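Local structure of glucoamylase (Thermoanaerobacterium thermosaccharolyticum, 1LF6) at residues A[534-539]-A[557-562]; A[494-499]-A[530-535]; A[194-199]-A[244-249]; A[176-181]-A[187-192]; A[461-464]-A[470-473]. The protein hydrolyses terminal alpha-1,4-linked glucose residues one after another from the non-reducing ends of glucan chains, probably releasing beta-D-glucose. One frame throughout, in Å; residues are numbered along the deposited sequence.

From the N terminus, interaction 4 closes the short turn of a beta hairpin, and interaction 3 follows directly, closing a longer loop from just past that hairpin to strand 243-251. These two touch, and they lie in the N-terminal beta domain. The other three belong to the helical catalytic part, on the opposite side of the chain's centre. Interaction 5 comes first there, closing the turn between two consecutive helices. Interaction 2 then joins two loops, and interaction 1 begins where it ends, sharing Pro534 and Ser535. The loops run in series rather than nesting, and interactions 1 and 2 pack together through Val558 and Thr562.

Interaction 1 (A[534-539]-A[557-562]); sequences PSFLEL and KVVDST
Pro534, opening the 3-10 segment 534-536, and Val559, in the last turns of helix 550-562, bring their CA atoms to 6.6 Å, the nearest backbone approach between the two segments. Val559 carries the contact, one methyl for each partner. Its CG2 lies 3.8 Å from Phe536 CE1, meeting the ring obliquely, while CG1 comes more loosely to Pro534 CB, at 4.4 Å. With CG1 anti to the backbone N (chi1 167°), the valine spreads both methyls toward the 3-10 turn, and a beta-branched residue suits a place with two partners. Leu537 CG sits 3.8 Å above one face of the Phe536 ring, offset toward the rim, and Ile552 and Leu556 of the same helix as Val559 also touch Phe536, so a large flat residue suits this buried spot.

The hydroxyls at the helix end bond back to their own helix. Lys557 O receives Ser561 N and Ser561 OG from opposite faces of its carbonyl plane, the hydroxyl at 2.7 Å from that oxygen, and Thr562 OG1 likewise donates one turn back, to Val558 O. Asp560 forms a salt bridge with Arg606.

The side chain of Pro534 lies about 10 Å from that of Glu435, probably the proton acceptor. The contact thus packs helix 550-562 on a 3-10 turn not far from the probable catalytic base, within the (alpha/alpha) barrel of family GH15.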
# COMPACT_ATOMS: atom_id res chain seq x y z
N PRO A 534 7.18 21.01 0.83
CA PRO A 534 7.44 20.75 2.25
C PRO A 534 8.57 19.75 2.51
O PRO A 534 9.02 19.60 3.64
CB PRO A 534 6.09 20.25 2.77
CG PRO A 534 5.46 19.67 1.57
CD PRO A 534 5.80 20.65 0.48
N SER A 535 9.02 19.08 1.45
CA SER A 535 10.10 18.11 1.55
C SER A 535 11.39 18.73 2.09
O SER A 535 12.29 18.01 2.53
CB SER A 535 10.38 17.47 0.19
OG SER A 535 9.25 16.77 -0.29
N PHE A 536 11.50 20.05 2.03
CA PHE A 536 12.70 20.70 2.52
C PHE A 536 12.88 20.40 4.00
O PHE A 536 13.99 20.47 4.52
CB PHE A 536 12.64 22.22 2.31
CG PHE A 536 11.80 22.94 3.34
CD1 PHE A 536 10.41 22.90 3.27
CD2 PHE A 536 12.41 23.63 4.38
CE1 PHE A 536 9.64 23.55 4.22
CE2 PHE A 536 11.64 24.28 5.34
CZ PHE A 536 10.25 24.24 5.27
N LEU A 537 11.79 20.04 4.68
CA LEU A 537 11.87 19.72 6.10
C LEU A 537 12.74 18.50 6.34
O LEU A 537 13.06 18.18 7.49
CB LEU A 537 10.47 19.50 6.70
CG LEU A 537 9.60 20.75 6.87
CD1 LEU A 537 8.23 20.35 7.42
CD2 LEU A 537 10.30 21.75 7.81
N GLU A 538 13.13 17.83 5.26
CA GLU A 538 14.00 16.66 5.37
C GLU A 538 15.34 17.11 5.91
O GLU A 538 16.07 16.33 6.54
CB GLU A 538 14.18 16.00 4.01
CG GLU A 538 13.00 15.17 3.57
CD GLU A 538 12.84 13.91 4.39
OE1 GLU A 538 12.28 13.97 5.51
OE2 GLU A 538 13.31 12.85 3.93
N LEU A 539 15.67 18.38 5.65
CA LEU A 539 16.92 18.98 6.11
C LEU A 539 17.02 18.87 7.62
O LEU A 539 18.06 18.49 8.15
CB LEU A 539 16.99 20.46 5.70
CG LEU A 539 17.26 20.80 4.23
CD1 LEU A 539 16.89 22.25 3.97
CD2 LEU A 539 18.73 20.54 3.89
N LYS A 557 7.01 29.81 6.34
CA LYS A 557 6.03 30.87 6.11
C LYS A 557 5.45 30.80 4.70
O LYS A 557 4.25 30.94 4.51
CB LYS A 557 6.66 32.25 6.31
CG LYS A 557 7.23 32.50 7.69
CD LYS A 557 7.63 33.97 7.85
CE LYS A 557 8.43 34.19 9.12
NZ LYS A 557 9.75 33.50 9.06
N VAL A 558 6.32 30.60 3.72
CA VAL A 558 5.88 30.52 2.33
C VAL A 558 5.09 29.25 2.07
O VAL A 558 4.08 29.26 1.36
CB VAL A 558 7.10 30.58 1.37
CG1 VAL A 558 6.64 30.43 -0.06
CG2 VAL A 558 7.82 31.91 1.56
N VAL A 559 5.55 28.14 2.64
CA VAL A 559 4.87 26.87 2.47
C VAL A 559 3.45 26.91 3.06
O VAL A 559 2.50 26.49 2.41
CB VAL A 559 5.66 25.72 3.13
CG1 VAL A 559 4.80 24.47 3.23
CG2 VAL A 559 6.91 25.43 2.30
N ASP A 560 3.32 27.41 4.28
CA ASP A 560 2.00 27.47 4.90
C ASP A 560 1.07 28.49 4.25
O ASP A 560 -0.16 28.35 4.32
CB ASP A 560 2.13 27.76 6.40
CG ASP A 560 2.72 26.58 7.16
OD1 ASP A 560 2.77 25.47 6.58
OD2 ASP A 560 3.13 26.76 8.33
N SER A 561 1.64 29.51 3.61
CA SER A 561 0.83 30.53 2.95
C SER A 561 0.36 30.07 1.58
O SER A 561 -0.60 30.59 1.04
CB SER A 561 1.63 31.82 2.79
OG SER A 561 2.02 32.34 4.04
N THR A 562 1.04 29.08 1.01
CA THR A 562 0.69 28.63 -0.33
C THR A 562 0.14 27.21 -0.49
O THR A 562 -0.72 26.98 -1.34
CB THR A 562 1.90 28.78 -1.28
OG1 THR A 562 2.93 27.87 -0.88
CG2 THR A 562 2.46 30.19 -1.21

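Interaction 2 (A[494-499]-A[530-535]); sequences GPLGNG and EIVDPS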
# COMPACT_ATOMS: atom_id res chain seq x y z
N GLY A 494 12.82 35.20 -4.74
CA GLY A 494 11.59 34.53 -5.12
C GLY A 494 10.35 35.42 -5.11
O GLY A 494 10.30 36.38 -4.35
N PRO A 495 9.34 35.11 -5.93
CA PRO A 495 8.10 35.89 -6.02
C PRO A 495 7.16 35.70 -4.83
O PRO A 495 6.26 36.51 -4.61
CB PRO A 495 7.48 35.40 -7.32
CG PRO A 495 7.86 33.96 -7.33
CD PRO A 495 9.32 34.00 -6.91
N LEU A 496 7.36 34.62 -4.07
CA LEU A 496 6.50 34.34 -2.93
C LEU A 496 6.92 35.03 -1.65
O LEU A 496 8.11 35.21 -1.39
CB LEU A 496 6.43 32.82 -2.69
CG LEU A 496 5.88 31.96 -3.83
CD1 LEU A 496 5.99 30.49 -3.46
CD2 LEU A 496 4.42 32.34 -4.10
N GLY A 497 5.93 35.42 -0.85
CA GLY A 497 6.18 36.09 0.42
C GLY A 497 7.29 37.11 0.39
O GLY A 497 7.35 37.97 -0.50
N ASN A 498 8.19 37.01 1.37
CA ASN A 498 9.32 37.93 1.48
C ASN A 498 10.44 37.58 0.49
O ASN A 498 11.53 38.16 0.56
CB ASN A 498 9.86 37.93 2.91
CG ASN A 498 10.68 36.70 3.23
OD1 ASN A 498 10.70 35.73 2.47
ND2 ASN A 498 11.36 36.73 4.38
N GLY A 499 10.18 36.63 -0.41
CA GLY A 499 11.16 36.25 -1.41
C GLY A 499 12.34 35.40 -0.94
O GLY A 499 13.23 35.09 -1.73
N GLU A 530 9.01 29.80 -8.21
CA GLU A 530 7.58 29.84 -7.89
C GLU A 530 7.15 28.56 -7.17
O GLU A 530 6.04 28.50 -6.63
CB GLU A 530 6.73 29.93 -9.16
CG GLU A 530 6.93 31.14 -10.06
CD GLU A 530 6.02 31.09 -11.28
OE1 GLU A 530 4.79 31.11 -11.10
OE2 GLU A 530 6.53 31.01 -12.42
N ILE A 531 8.01 27.55 -7.18
CA ILE A 531 7.65 26.26 -6.59
C ILE A 531 8.29 25.91 -5.25
O ILE A 531 9.51 25.81 -5.15
CB ILE A 531 7.98 25.13 -7.58
CG1 ILE A 531 7.52 25.51 -8.99
CG2 ILE A 531 7.34 23.83 -7.12
CD1 ILE A 531 6.02 25.74 -9.14
N VAL A 532 7.46 25.72 -4.23
CA VAL A 532 7.94 25.32 -2.91
C VAL A 532 7.43 23.91 -2.62
O VAL A 532 6.42 23.48 -3.19
CB VAL A 532 7.52 26.31 -1.79
CG1 VAL A 532 8.21 27.65 -2.01
CG2 VAL A 532 6.00 26.48 -1.75
N ASP A 533 8.12 23.20 -1.74
CA ASP A 533 7.80 21.81 -1.42
C ASP A 533 8.14 21.55 0.05
O ASP A 533 9.25 21.82 0.50
CB ASP A 533 8.66 20.93 -2.34
CG ASP A 533 8.38 19.45 -2.21
OD1 ASP A 533 8.14 18.98 -1.08
OD2 ASP A 533 8.42 18.75 -3.25
N PRO A 534 7.18 21.01 0.83
CA PRO A 534 7.44 20.75 2.25
C PRO A 534 8.57 19.75 2.51
O PRO A 534 9.02 19.60 3.64
CB PRO A 534 6.09 20.25 2.77
CG PRO A 534 5.46 19.67 1.57
CD PRO A 534 5.80 20.65 0.48
N SER A 535 9.02 19.08 1.45
CA SER A 535 10.10 18.11 1.55
C SER A 535 11.39 18.73 2.09
O SER A 535 12.29 18.01 2.53
CB SER A 535 10.38 17.47 0.19
OG SER A 535 9.25 16.77 -0.29
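Asp533 OD1 accepts two bonds from Ser535: the hydroxyl OG at 2.6 Å and the backbone N at 2.7 Å, the latter with an N-H...O angle of 159°. Both donors approach from the same face of the carboxylate, OG from above its plane and N on the anti side but likewise out of the plane. The backbone bond makes an Asx turn, which suits aspartate just ahead of the 3-10 segment, and Trp437 NE1 engages the other oxygen, OD2.

Across the contact the chemistry is apolar. Leu496 CG stands anti to its carbonyl carbon (chi1 -61°), from where CD1 reaches Val532 CG1 tip to tip at 3.9 Å; the same methyl rests 3.7 Å from Glu530 O. Pro495 CG meets Glu530 CG at 4.0 Å, the two side chains crossing at about a right angle, while the acid's OE2 turns to Asp527 N.

Leu496 opens a type II' turn closed by Gly499 N on Leu496 O at 2.7 Å. Gly497 and Gly499 take positive phi angles there, which glycine accommodates readily. Leu496 also packs on Val558 and Thr562.

The two loops are therefore held to each other by apolar, non-directional contacts, while directional bonds are made within each loop or to other neighbours.

Interaction 3 (A[194-199]-A[244-249]); sequences IGWKGY and FEIVLS
Trp196 CH2 lies 3.6 Å from Ile246 CD1, and CZ3 of the same indole is nearly as close, at 3.7 Å from that methyl. The two side chains cross at about a right angle, the methyl meeting the six-membered part of the indole obliquely. The indole is long enough to bridge from the loop to the strand, and its NE1 is satisfied by Glu177 O. Two residues earlier in the strand, Phe244 CB meets Ile194 CD1 at 3.6 Å; that methyl lies obliquely to the ring, whose CG is 4.1 Å from CD1. Ile194 holds CG1 between its backbone N and carbonyl carbon (chi1 59°), which extends the CD1 end toward Phe244. Ile246 CG1 lies in plane at the edge of that phenyl ring, so the two strand residues also brace each other.

This tight pair of contacts gives way to an open flank. Lys197 stretches fully extended on the exposed side of the loop, and Gly195, with positive phi, turns the chain between the two packed side chains. A charged residue suits the first place and a glycine the second.

Segment 194-199 leads into strand 198-203, an edge strand of the seven-stranded sheet, whereas 244-249 belongs to the larger sheet. The contact thus joins the loop entering one sheet to a strand of the other, in the beta sandwich of the N-terminal domain.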
# COMPACT_ATOMS: atom_id res chain seq x y z
N ILE A 194 -21.52 -25.70 2.39
CA ILE A 194 -22.85 -26.24 2.16
C ILE A 194 -23.10 -26.44 0.67
O ILE A 194 -24.22 -26.73 0.26
CB ILE A 194 -23.94 -25.29 2.70
CG1 ILE A 194 -23.83 -23.93 2.02
CG2 ILE A 194 -23.83 -25.17 4.20
CD1 ILE A 194 -25.00 -23.01 2.29
N GLY A 195 -22.05 -26.28 -0.13
CA GLY A 195 -22.18 -26.46 -1.56
C GLY A 195 -22.93 -25.32 -2.23
O GLY A 195 -23.19 -24.28 -1.61
N TRP A 196 -23.31 -25.52 -3.50
CA TRP A 196 -24.03 -24.50 -4.25
C TRP A 196 -25.41 -24.98 -4.68
O TRP A 196 -25.61 -26.17 -4.93
CB TRP A 196 -23.24 -24.10 -5.50
CG TRP A 196 -21.78 -23.91 -5.27
CD1 TRP A 196 -20.77 -24.78 -5.61
CD2 TRP A 196 -21.14 -22.80 -4.63
NE1 TRP A 196 -19.56 -24.27 -5.23
CE2 TRP A 196 -19.75 -23.06 -4.62
CE3 TRP A 196 -21.61 -21.61 -4.06
CZ2 TRP A 196 -18.83 -22.17 -4.07
CZ3 TRP A 196 -20.70 -20.72 -3.51
CH2 TRP A 196 -19.32 -21.01 -3.52
N LYS A 197 -26.35 -24.05 -4.77
CA LYS A 197 -27.70 -24.38 -5.19
C LYS A 197 -27.70 -24.34 -6.72
O LYS A 197 -28.66 -24.76 -7.37
CB LYS A 197 -28.69 -23.34 -4.65
CG LYS A 197 -30.14 -23.63 -5.02
CD LYS A 197 -31.09 -22.63 -4.37
CE LYS A 197 -32.54 -22.99 -4.67
NZ LYS A 197 -33.49 -22.07 -3.97
N GLY A 198 -26.60 -23.84 -7.27
CA GLY A 198 -26.46 -23.74 -8.72
C GLY A 198 -25.23 -22.91 -9.05
O GLY A 198 -24.81 -22.07 -8.25
N TYR A 199 -24.65 -23.13 -10.23
CA TYR A 199 -23.47 -22.39 -10.65
C TYR A 199 -23.52 -22.01 -12.12
O TYR A 199 -24.32 -22.54 -12.89
CB TYR A 199 -22.22 -23.23 -10.38
CG TYR A 199 -22.25 -24.60 -11.01
CD1 TYR A 199 -22.13 -24.76 -12.39
CD2 TYR A 199 -22.42 -25.74 -10.23
CE1 TYR A 199 -22.18 -26.02 -12.98
CE2 TYR A 199 -22.48 -27.01 -10.81
CZ TYR A 199 -22.36 -27.15 -12.18
OH TYR A 199 -22.43 -28.40 -12.75
N PHE A 244 -23.10 -19.56 6.17
CA PHE A 244 -22.23 -20.52 5.51
C PHE A 244 -20.77 -20.06 5.41
O PHE A 244 -20.45 -18.92 5.75
CB PHE A 244 -22.76 -20.77 4.10
CG PHE A 244 -23.08 -19.51 3.35
CD1 PHE A 244 -24.24 -18.80 3.63
CD2 PHE A 244 -22.18 -18.99 2.42
CE1 PHE A 244 -24.51 -17.59 2.99
CE2 PHE A 244 -22.44 -17.79 1.77
CZ PHE A 244 -23.61 -17.08 2.06
N GLU A 245 -19.91 -20.94 4.92
CA GLU A 245 -18.49 -20.63 4.78
C GLU A 245 -18.02 -20.75 3.34
O GLU A 245 -18.18 -21.80 2.71
CB GLU A 245 -17.67 -21.59 5.65
CG GLU A 245 -18.08 -21.62 7.11
CD GLU A 245 -17.28 -22.62 7.93
OE1 GLU A 245 -17.56 -22.75 9.14
OE2 GLU A 245 -16.37 -23.27 7.36
N ILE A 246 -17.45 -19.67 2.81
CA ILE A 246 -16.93 -19.67 1.45
C ILE A 246 -15.41 -19.76 1.52
O ILE A 246 -14.77 -19.00 2.26
CB ILE A 246 -17.35 -18.39 0.68
CG1 ILE A 246 -18.87 -18.35 0.52
CG2 ILE A 246 -16.68 -18.34 -0.69
CD1 ILE A 246 -19.44 -19.54 -0.24
N VAL A 247 -14.83 -20.69 0.77
CA VAL A 247 -13.39 -20.87 0.77
C VAL A 247 -12.79 -20.77 -0.62
O VAL A 247 -13.27 -21.40 -1.57
CB VAL A 247 -12.99 -22.24 1.39
CG1 VAL A 247 -11.48 -22.40 1.37
CG2 VAL A 247 -13.51 -22.33 2.81
N LEU A 248 -11.73 -19.97 -0.75
CA LEU A 248 -11.03 -19.80 -2.01
C LEU A 248 -9.59 -20.25 -1.80
O LEU A 248 -8.84 -19.65 -1.02
CB LEU A 248 -11.05 -18.34 -2.45
CG LEU A 248 -10.25 -18.01 -3.72
CD1 LEU A 248 -10.86 -18.69 -4.93
CD2 LEU A 248 -10.22 -16.49 -3.91
N SER A 249 -9.20 -21.31 -2.51
CA SER A 249 -7.85 -21.84 -2.38
C SER A 249 -7.05 -21.65 -3.67
O SER A 249 -7.61 -21.45 -4.75
CB SER A 249 -7.92 -23.32 -2.00
OG SER A 249 -8.60 -23.47 -0.76

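Interaction 4 (A[176-181]-A[187-192]); sequences NEMLMA and YTALSS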
# COMPACT_ATOMS: atom_id res chain seq x y z
N ASN A 176 -17.47 -32.57 -3.73
CA ASN A 176 -17.53 -31.14 -3.44
C ASN A 176 -17.44 -30.36 -4.75
O ASN A 176 -16.44 -30.44 -5.46
CB ASN A 176 -16.38 -30.75 -2.51
CG ASN A 176 -16.85 -30.36 -1.13
OD1 ASN A 176 -17.43 -29.28 -0.93
ND2 ASN A 176 -16.62 -31.23 -0.15
N GLU A 177 -18.50 -29.62 -5.07
CA GLU A 177 -18.52 -28.83 -6.29
C GLU A 177 -17.72 -27.55 -6.12
O GLU A 177 -18.08 -26.69 -5.33
CB GLU A 177 -19.95 -28.48 -6.69
CG GLU A 177 -20.71 -29.62 -7.35
CD GLU A 177 -22.07 -29.19 -7.86
OE1 GLU A 177 -22.65 -29.95 -8.67
OE2 GLU A 177 -22.55 -28.11 -7.47
N MET A 178 -16.63 -27.44 -6.88
CA MET A 178 -15.77 -26.27 -6.80
C MET A 178 -15.65 -25.57 -8.15
O MET A 178 -15.46 -26.22 -9.18
CB MET A 178 -14.37 -26.67 -6.32
CG MET A 178 -14.32 -27.28 -4.93
SD MET A 178 -12.65 -27.82 -4.50
CE MET A 178 -12.94 -28.59 -2.89
N LEU A 179 -15.77 -24.24 -8.14
CA LEU A 179 -15.63 -23.45 -9.36
C LEU A 179 -14.13 -23.20 -9.50
O LEU A 179 -13.50 -22.64 -8.61
CB LEU A 179 -16.38 -22.12 -9.23
CG LEU A 179 -17.89 -22.15 -9.47
CD1 LEU A 179 -18.54 -23.20 -8.59
CD2 LEU A 179 -18.49 -20.78 -9.20
N MET A 180 -13.57 -23.64 -10.62
CA MET A 180 -12.14 -23.49 -10.86
C MET A 180 -11.81 -22.38 -11.85
O MET A 180 -12.61 -22.04 -12.72
CB MET A 180 -11.56 -24.80 -11.38
CG MET A 180 -11.99 -26.03 -10.60
SD MET A 180 -11.43 -26.00 -8.89
CE MET A 180 -9.67 -26.22 -9.14
N ALA A 181 -10.60 -21.83 -11.72
CA ALA A 181 -10.12 -20.78 -12.61
C ALA A 181 -8.62 -20.97 -12.76
O ALA A 181 -7.94 -21.36 -11.81
CB ALA A 181 -10.42 -19.41 -12.03
N TYR A 187 -3.80 -21.65 -10.28
CA TYR A 187 -5.16 -22.16 -10.22
C TYR A 187 -5.87 -21.72 -8.94
O TYR A 187 -5.26 -21.61 -7.88
CB TYR A 187 -5.16 -23.70 -10.25
CG TYR A 187 -4.63 -24.33 -11.52
CD1 TYR A 187 -5.50 -24.94 -12.42
CD2 TYR A 187 -3.27 -24.33 -11.80
CE1 TYR A 187 -5.02 -25.55 -13.58
CE2 TYR A 187 -2.78 -24.94 -12.96
CZ TYR A 187 -3.66 -25.55 -13.84
OH TYR A 187 -3.17 -26.14 -14.98
N THR A 188 -7.18 -21.48 -9.05
CA THR A 188 -7.99 -21.10 -7.91
C THR A 188 -9.18 -22.04 -7.84
O THR A 188 -9.70 -22.50 -8.86
CB THR A 188 -8.51 -19.65 -8.01
OG1 THR A 188 -9.50 -19.56 -9.03
CG2 THR A 188 -7.36 -18.70 -8.32
N ALA A 189 -9.62 -22.33 -6.61
CA ALA A 189 -10.75 -23.21 -6.39
C ALA A 189 -11.70 -22.55 -5.41
O ALA A 189 -11.32 -22.23 -4.28
CB ALA A 189 -10.26 -24.54 -5.83
N LEU A 190 -12.94 -22.33 -5.84
CA LEU A 190 -13.95 -21.70 -5.00
C LEU A 190 -14.88 -22.80 -4.49
O LEU A 190 -15.43 -23.57 -5.28
CB LEU A 190 -14.76 -20.69 -5.82
CG LEU A 190 -15.48 -19.56 -5.09
CD1 LEU A 190 -16.52 -18.97 -6.02
CD2 LEU A 190 -16.15 -20.07 -3.84
N SER A 191 -15.06 -22.88 -3.17
CA SER A 191 -15.92 -23.90 -2.58
C SER A 191 -16.85 -23.35 -1.51
O SER A 191 -16.68 -22.23 -1.02
CB SER A 191 -15.07 -25.03 -2.00
OG SER A 191 -14.26 -24.56 -0.93
N SER A 192 -17.84 -24.16 -1.14
CA SER A 192 -18.82 -23.80 -0.12
C SER A 192 -18.98 -24.97 0.84
O SER A 192 -19.03 -26.12 0.41
CB SER A 192 -20.16 -23.47 -0.77
OG SER A 192 -21.12 -23.10 0.20
O HOH W 1 -12.07 -20.41 -8.51
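The ring of Tyr187 is approached obliquely by Ala181 O, and Tyr169 of the adjoining strand touches the same side chain. The other flat groups here are the peptide units of an antiparallel beta hairpin, strands 176-183 and 186-192. Leu179 N bonds to Leu190 O at 3.0 Å, and in return Leu190 N reaches Leu179 O at 2.8 Å. Ala181 and Thr188 repeat this two-bond pairing, and the non-hydrogen-bonded pair Met180 and Ala189 lies between the two. The strand segments run at 149° to each other, so they twist as they pair.

One face of the ribbon carries Leu179, Ala181, Thr188 and Leu190. Leu179 and Leu190 lie side by side, pointing the same way, with CB atoms 4.0 Å apart, and both pack on Trp196. The other face carries Met180 and Ala189. Bent at chi2 (-63°) and again at chi3, Met180 folds back over its partner: SD sits 3.6 Å from Ala189 CB, and CE lies 3.7 Å from Thr188 O. The small Ala189 leaves room for the bent side chain, which also touches Tyr169 and Ile171. With an alanine here in place of Met180, the sulfur and its methyl are gone, and a gap would probably open over Ala189 and beside those neighbours.

Thr188 OG1 is hydrogen-bonded to Tyr155 OH, which helps to satisfy a buried hydroxyl. A water donates to Leu179 O at 2.7 Å and sits 2.8 Å from Thr188 OG1, which in turn lies only 3.1 Å from Ala181 CB.

Interaction 5 (A[461-464]-A[470-473]); sequences IAEQ and SAQK
Glu463 reaches the second helix with the middle of its chain rather than with its charge. CB, held on helix 445-464, stands 4.6 Å from Ala471 CB, beyond ordinary touching distance. The next atom makes the contact: CG comes to 3.4 Å from Ala471 CB, a snug approach of methylene to methyl. Its position follows from CG lying anti to the carbonyl carbon (chi1 -73°). From there the chain is extended, and CD moves on to 4.3 Å from the same methyl. Of the carboxylate oxygens, OE1 is the nearer, at 4.2 Å from Ala471 CB. A glutamate suits this exposed rim, because its aliphatic part can cover an alanine while the acid end stays at the surface.

The two backbones come close, with the CA atoms of Ala462 and Ala471 5.1 Å apart. Their methyls face each other, CB to CB at 3.9 Å, and Ala462 CB also packs near Ala471 N and, more loosely, Ser470 CB. The small alanine side chains suit so close an approach. Ser470 turns its hydroxyl to Asp467 OD2, and Tyr414 of helix 414-428 touches both Ala462 and Ser470.

Helices 445-464 and 468-489 follow each other with a short turn between, and this small-residue contact joins the end of one to the start of the next, within an (alpha/alpha) barrel built of helical hairpins.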
# COMPACT_ATOMS: atom_id res chain seq x y z
N ILE A 461 30.81 4.32 9.18
CA ILE A 461 30.94 2.89 8.95
C ILE A 461 32.32 2.54 8.39
O ILE A 461 32.88 1.50 8.71
CB ILE A 461 29.85 2.37 7.99
CG1 ILE A 461 28.47 2.58 8.62
CG2 ILE A 461 30.09 0.90 7.68
CD1 ILE A 461 27.32 2.19 7.71
N ALA A 462 32.85 3.42 7.54
CA ALA A 462 34.18 3.19 6.97
C ALA A 462 35.20 3.15 8.09
O ALA A 462 36.11 2.32 8.08
CB ALA A 462 34.53 4.29 5.98
N GLU A 463 35.05 4.04 9.07
CA GLU A 463 35.96 4.10 10.21
C GLU A 463 35.87 2.82 11.04
O GLU A 463 36.89 2.33 11.53
CB GLU A 463 35.66 5.31 11.08
CG GLU A 463 36.09 6.63 10.46
CD GLU A 463 35.83 7.82 11.37
OE1 GLU A 463 36.14 8.97 10.95
OE2 GLU A 463 35.32 7.62 12.49
N GLN A 464 34.66 2.30 11.20
CA GLN A 464 34.46 1.07 11.97
C GLN A 464 35.21 -0.06 11.29
O GLN A 464 35.66 -1.00 11.95
CB GLN A 464 32.97 0.73 12.05
CG GLN A 464 32.14 1.76 12.79
CD GLN A 464 32.49 1.84 14.26
OE1 GLN A 464 32.23 2.84 14.93
NE2 GLN A 464 33.08 0.77 14.78
N SER A 470 38.77 6.19 2.98
CA SER A 470 37.42 6.40 2.48
C SER A 470 36.63 7.28 3.45
O SER A 470 35.88 8.15 3.03
CB SER A 470 36.70 5.06 2.29
OG SER A 470 37.30 4.29 1.27
N ALA A 471 36.81 7.03 4.74
CA ALA A 471 36.12 7.80 5.77
C ALA A 471 36.34 9.29 5.56
O ALA A 471 35.38 10.07 5.52
CB ALA A 471 36.61 7.38 7.14
N GLN A 472 37.60 9.70 5.43
CA GLN A 472 37.94 11.10 5.23
C GLN A 472 37.33 11.64 3.94
O GLN A 472 36.79 12.75 3.90
CB GLN A 472 39.45 11.28 5.18
CG GLN A 472 39.88 12.73 5.03
CD GLN A 472 41.36 12.88 4.82
OE1 GLN A 472 42.16 12.51 5.68
NE2 GLN A 472 41.74 13.44 3.68
N LYS A 473 37.41 10.85 2.88
CA LYS A 473 36.87 11.22 1.57
C LYS A 473 35.36 11.48 1.63
O LYS A 473 34.87 12.49 1.13
CB LYS A 473 37.17 10.09 0.58
CG LYS A 473 36.66 10.32 -0.83
CD LYS A 473 37.05 9.16 -1.73
CE LYS A 473 36.50 9.33 -3.13
NZ LYS A 473 36.91 10.62 -3.74